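Local structure of S-adenosylmethionine tRNA ribosyltransferase (Rhodococcus sp., 2NS0) at residues Arg47-Val61 with Pro70-Thr82. The protein is of unknown function but is possibly an S-adenosylmethionine tRNA ribosyltransferase, with a probable helix-turn-helix-type domain. Numbering follows the deposited sequence.
Sequences REAAGRLADAGEVEV and PRSARGPIRIRWT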
# COMPACT_ATOMS: atom_id res chain seq x y z
N ARG A 47 -5.07 3.23 0.11
CA ARG A 47 -5.50 2.44 1.30
C ARG A 47 -6.47 1.32 0.97
O ARG A 47 -6.36 0.23 1.54
CB ARG A 47 -6.09 3.34 2.38
CG ARG A 47 -5.06 4.28 2.97
CD ARG A 47 -5.63 5.08 4.16
NE ARG A 47 -4.58 5.64 5.01
CZ ARG A 47 -4.40 5.37 6.31
NH1 ARG A 47 -5.19 4.52 6.98
NH2 ARG A 47 -3.41 5.95 6.97
N GLU A 48 -7.41 1.57 0.07
CA GLU A 48 -8.36 0.54 -0.34
C GLU A 48 -7.65 -0.59 -1.04
O GLU A 48 -7.90 -1.76 -0.75
CB GLU A 48 -9.50 1.09 -1.21
CG GLU A 48 -10.43 2.03 -0.49
CD GLU A 48 -11.30 1.33 0.52
OE1 GLU A 48 -11.61 0.12 0.35
OE2 GLU A 48 -11.69 2.00 1.50
N ALA A 49 -6.74 -0.24 -1.95
CA ALA A 49 -5.91 -1.23 -2.65
C ALA A 49 -5.08 -2.10 -1.71
O ALA A 49 -5.10 -3.35 -1.82
CB ALA A 49 -5.03 -0.55 -3.71
N ALA A 50 -4.32 -1.46 -0.81
CA ALA A 50 -3.59 -2.17 0.25
C ALA A 50 -4.55 -3.09 1.04
O ALA A 50 -4.20 -4.21 1.40
CB ALA A 50 -2.89 -1.13 1.17
N GLY A 51 -5.78 -2.63 1.31
CA GLY A 51 -6.78 -3.44 2.07
C GLY A 51 -7.16 -4.71 1.30
O GLY A 51 -7.22 -5.81 1.87
N ARG A 52 -7.40 -4.56 0.01
CA ARG A 52 -7.65 -5.72 -0.84
C ARG A 52 -6.47 -6.72 -0.89
O ARG A 52 -6.69 -7.92 -0.80
CB ARG A 52 -8.08 -5.28 -2.25
CG ARG A 52 -9.49 -4.66 -2.28
CD ARG A 52 -9.98 -4.37 -3.73
NE ARG A 52 -9.02 -3.55 -4.47
CZ ARG A 52 -9.01 -2.22 -4.51
NH1 ARG A 52 -9.94 -1.50 -3.87
NH2 ARG A 52 -8.07 -1.60 -5.21
N LEU A 53 -5.24 -6.23 -1.03
CA LEU A 53 -4.08 -7.11 -1.05
C LEU A 53 -3.80 -7.75 0.31
O LEU A 53 -3.29 -8.86 0.39
CB LEU A 53 -2.83 -6.36 -1.55
CG LEU A 53 -2.92 -5.97 -3.03
CD1 LEU A 53 -1.59 -5.29 -3.44
CD2 LEU A 53 -3.22 -7.14 -3.90
N ALA A 54 -4.14 -7.03 1.39
CA ALA A 54 -4.10 -7.58 2.74
C ALA A 54 -5.14 -8.68 2.93
O ALA A 54 -4.83 -9.72 3.47
CB ALA A 54 -4.28 -6.45 3.80
N ASP A 55 -6.37 -8.46 2.47
CA ASP A 55 -7.43 -9.49 2.54
C ASP A 55 -7.00 -10.79 1.81
O ASP A 55 -7.33 -11.90 2.24
CB ASP A 55 -8.74 -8.97 1.95
CG ASP A 55 -9.40 -7.86 2.80
OD1 ASP A 55 -9.04 -7.70 3.98
OD2 ASP A 55 -10.26 -7.13 2.25
N ALA A 56 -6.23 -10.63 0.73
CA ALA A 56 -5.78 -11.74 -0.09
C ALA A 56 -4.56 -12.40 0.53
O ALA A 56 -4.14 -13.43 0.08
CB ALA A 56 -5.47 -11.24 -1.47
N GLY A 57 -4.00 -11.79 1.57
CA GLY A 57 -2.89 -12.35 2.29
C GLY A 57 -1.55 -12.06 1.65
O GLY A 57 -0.55 -12.53 2.17
N GLU A 58 -1.53 -11.28 0.57
CA GLU A 58 -0.29 -10.92 -0.16
C GLU A 58 0.62 -9.92 0.58
O GLU A 58 1.87 -10.03 0.55
CB GLU A 58 -0.65 -10.30 -1.51
CG GLU A 58 -1.40 -11.29 -2.40
CD GLU A 58 -1.41 -10.89 -3.87
OE1 GLU A 58 -0.72 -9.92 -4.24
OE2 GLU A 58 -2.09 -11.59 -4.65
N VAL A 59 0.00 -8.93 1.22
CA VAL A 59 0.72 -7.92 1.97
C VAL A 59 0.11 -7.82 3.35
O VAL A 59 -1.02 -8.29 3.56
CB VAL A 59 0.69 -6.51 1.25
CG1 VAL A 59 1.19 -6.60 -0.22
CG2 VAL A 59 -0.68 -5.84 1.39
N GLU A 60 0.86 -7.22 4.28
CA GLU A 60 0.31 -6.75 5.56
C GLU A 60 0.51 -5.25 5.69
O GLU A 60 1.51 -4.67 5.20
CB GLU A 60 1.02 -7.41 6.75
CG GLU A 60 0.75 -8.90 6.88
CD GLU A 60 1.70 -9.57 7.82
OE1 GLU A 60 2.94 -9.34 7.70
OE2 GLU A 60 1.21 -10.32 8.69
N VAL A 61 -0.41 -4.62 6.39
CA VAL A 61 -0.30 -3.20 6.66
C VAL A 61 -0.03 -3.10 8.16
O VAL A 61 -0.67 -3.83 8.96
CB VAL A 61 -1.63 -2.47 6.30
CG1 VAL A 61 -1.58 -1.00 6.76
CG2 VAL A 61 -2.01 -2.62 4.80
N PRO A 70 -5.78 -1.00 6.82
CA PRO A 70 -5.51 0.35 6.28
C PRO A 70 -6.79 1.16 6.05
O PRO A 70 -6.74 2.39 5.98
CB PRO A 70 -4.90 0.06 4.90
CG PRO A 70 -5.45 -1.23 4.53
CD PRO A 70 -5.39 -2.02 5.82
N ARG A 71 -7.91 0.45 5.92
CA ARG A 71 -9.20 1.11 5.69
C ARG A 71 -9.73 1.76 6.96
O ARG A 71 -10.52 2.70 6.88
CB ARG A 71 -10.21 0.14 5.04
CG ARG A 71 -9.88 -0.18 3.57
CD ARG A 71 -10.38 -1.55 3.16
NE ARG A 71 -9.79 -2.61 3.99
CZ ARG A 71 -9.78 -3.90 3.67
NH1 ARG A 71 -10.34 -4.31 2.53
NH2 ARG A 71 -9.23 -4.77 4.48
N SER A 72 -9.27 1.27 8.11
CA SER A 72 -9.70 1.74 9.47
C SER A 72 -8.71 2.64 10.20
O SER A 72 -9.11 3.46 11.01
CB SER A 72 -9.93 0.55 10.38
OG SER A 72 -11.02 -0.17 9.90
N ALA A 73 -7.43 2.42 9.94
CA ALA A 73 -6.29 3.04 10.66
C ALA A 73 -6.19 4.53 10.37
O ALA A 73 -6.34 4.96 9.25
CB ALA A 73 -4.94 2.34 10.29
N ARG A 74 -5.93 5.29 11.42
CA ARG A 74 -5.78 6.74 11.36
C ARG A 74 -4.29 7.09 11.24
O ARG A 74 -3.46 6.64 12.03
CB ARG A 74 -6.40 7.41 12.61
CG ARG A 74 -6.04 8.89 12.78
CD ARG A 74 -6.45 9.44 14.16
NE ARG A 74 -7.89 9.26 14.41
CZ ARG A 74 -8.83 10.10 13.99
NH1 ARG A 74 -8.49 11.20 13.31
NH2 ARG A 74 -10.13 9.86 14.25
N GLY A 75 -3.97 7.88 10.23
CA GLY A 75 -2.62 8.35 10.06
C GLY A 75 -1.67 7.35 9.44
O GLY A 75 -2.11 6.32 8.94
N PRO A 76 -0.36 7.69 9.42
CA PRO A 76 0.67 6.97 8.69
C PRO A 76 0.75 5.47 8.98
O PRO A 76 0.71 5.04 10.13
CB PRO A 76 1.97 7.69 9.11
CG PRO A 76 1.55 9.07 9.44
CD PRO A 76 0.19 8.89 10.09
N ILE A 77 0.85 4.70 7.90
CA ILE A 77 0.90 3.27 7.99
C ILE A 77 2.04 2.79 7.08
O ILE A 77 2.53 3.55 6.23
CB ILE A 77 -0.44 2.62 7.55
CG1 ILE A 77 -0.79 3.06 6.08
CG2 ILE A 77 -1.56 2.90 8.62
CD1 ILE A 77 -1.97 2.38 5.36
N ARG A 78 2.44 1.53 7.26
CA ARG A 78 3.47 0.91 6.41
C ARG A 78 2.87 -0.26 5.65
O ARG A 78 1.94 -0.89 6.14
CB ARG A 78 4.62 0.37 7.28
CG ARG A 78 5.35 1.41 8.14
CD ARG A 78 5.86 2.59 7.29
NE ARG A 78 6.83 2.21 6.25
CZ ARG A 78 7.40 3.11 5.44
NH1 ARG A 78 7.09 4.39 5.55
NH2 ARG A 78 8.28 2.76 4.51
N ILE A 79 3.37 -0.54 4.44
CA ILE A 79 2.91 -1.73 3.67
C ILE A 79 4.08 -2.65 3.37
O ILE A 79 5.09 -2.18 2.88
CB ILE A 79 2.22 -1.32 2.31
CG1 ILE A 79 1.14 -0.24 2.55
CG2 ILE A 79 1.65 -2.52 1.58
CD1 ILE A 79 0.73 0.56 1.23
N ARG A 80 3.94 -3.94 3.68
CA ARG A 80 5.01 -4.93 3.53
C ARG A 80 4.44 -6.22 2.92
O ARG A 80 3.24 -6.54 3.08
CB ARG A 80 5.68 -5.26 4.90
CG ARG A 80 4.77 -6.08 5.85
CD ARG A 80 5.22 -5.95 7.29
NE ARG A 80 4.57 -6.94 8.15
CZ ARG A 80 4.76 -7.08 9.46
NH1 ARG A 80 5.60 -6.28 10.17
NH2 ARG A 80 4.10 -8.06 10.06
N TRP A 81 5.28 -6.96 2.21
CA TRP A 81 4.95 -8.34 1.84
C TRP A 81 4.67 -9.13 3.12
O TRP A 81 5.38 -8.99 4.13
CB TRP A 81 6.15 -8.98 1.15
CG TRP A 81 6.47 -8.50 -0.25
CD1 TRP A 81 7.70 -8.12 -0.73
CD2 TRP A 81 5.55 -8.38 -1.35
NE1 TRP A 81 7.60 -7.80 -2.05
CE2 TRP A 81 6.29 -7.94 -2.46
CE3 TRP A 81 4.16 -8.63 -1.51
CZ2 TRP A 81 5.71 -7.74 -3.74
CZ3 TRP A 81 3.58 -8.43 -2.76
CH2 TRP A 81 4.36 -7.97 -3.87
N THR A 82 3.65 -9.97 3.10
CA THR A 82 3.50 -11.00 4.12
C THR A 82 4.71 -11.95 4.05
O THR A 82 5.16 -12.34 2.95
CB THR A 82 2.21 -11.78 3.89
OG1 THR A 82 1.13 -10.87 3.86
CG2 THR A 82 1.93 -12.79 5.00
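Arg71 runs along helix 43-55, past Glu48 and Gly51 to Asp55. From CB the chain passes Glu48, whose carboxylate meets CG and CD (OE1 to CD 3.5 Å) rather than the charged end. A bend about CG-CD (chi3 -60°) then lays the guanidinium over Gly51, with CZ 3.4 Å from the Gly51 CA; any side chain there would collide with NE, so glycine suits the place. At the tip NH1 and NH2 grip Asp55 end-on, NH1 to OD2 at 2.8 Å and nearly straight (167°), while NE pairs with Asp69. Cut back to an alanine, this residue would probably leave the Asp55 carboxylate without its mate and Gly51 uncovered.

Arg47, extended from CG to NE, instead serves the loop: NH1 binds Pro70 O (2.8 Å), NH2 turns to Gly75 O, and Ile77 CD1 lies over one guanidinium face. Apolar Val61 suits the interior, its CG2 against Pro70 CD (3.6 Å). On the other face of the sheet, Arg80 NE and NH2 converge on Glu60 OE1 from above the carboxylate plane. Paired backbone bonds between Glu60 and Arg80 join strands 59-63 and 78-81, antiparallel partners beside a helix, consistent with a winged helix-turn-helix fold.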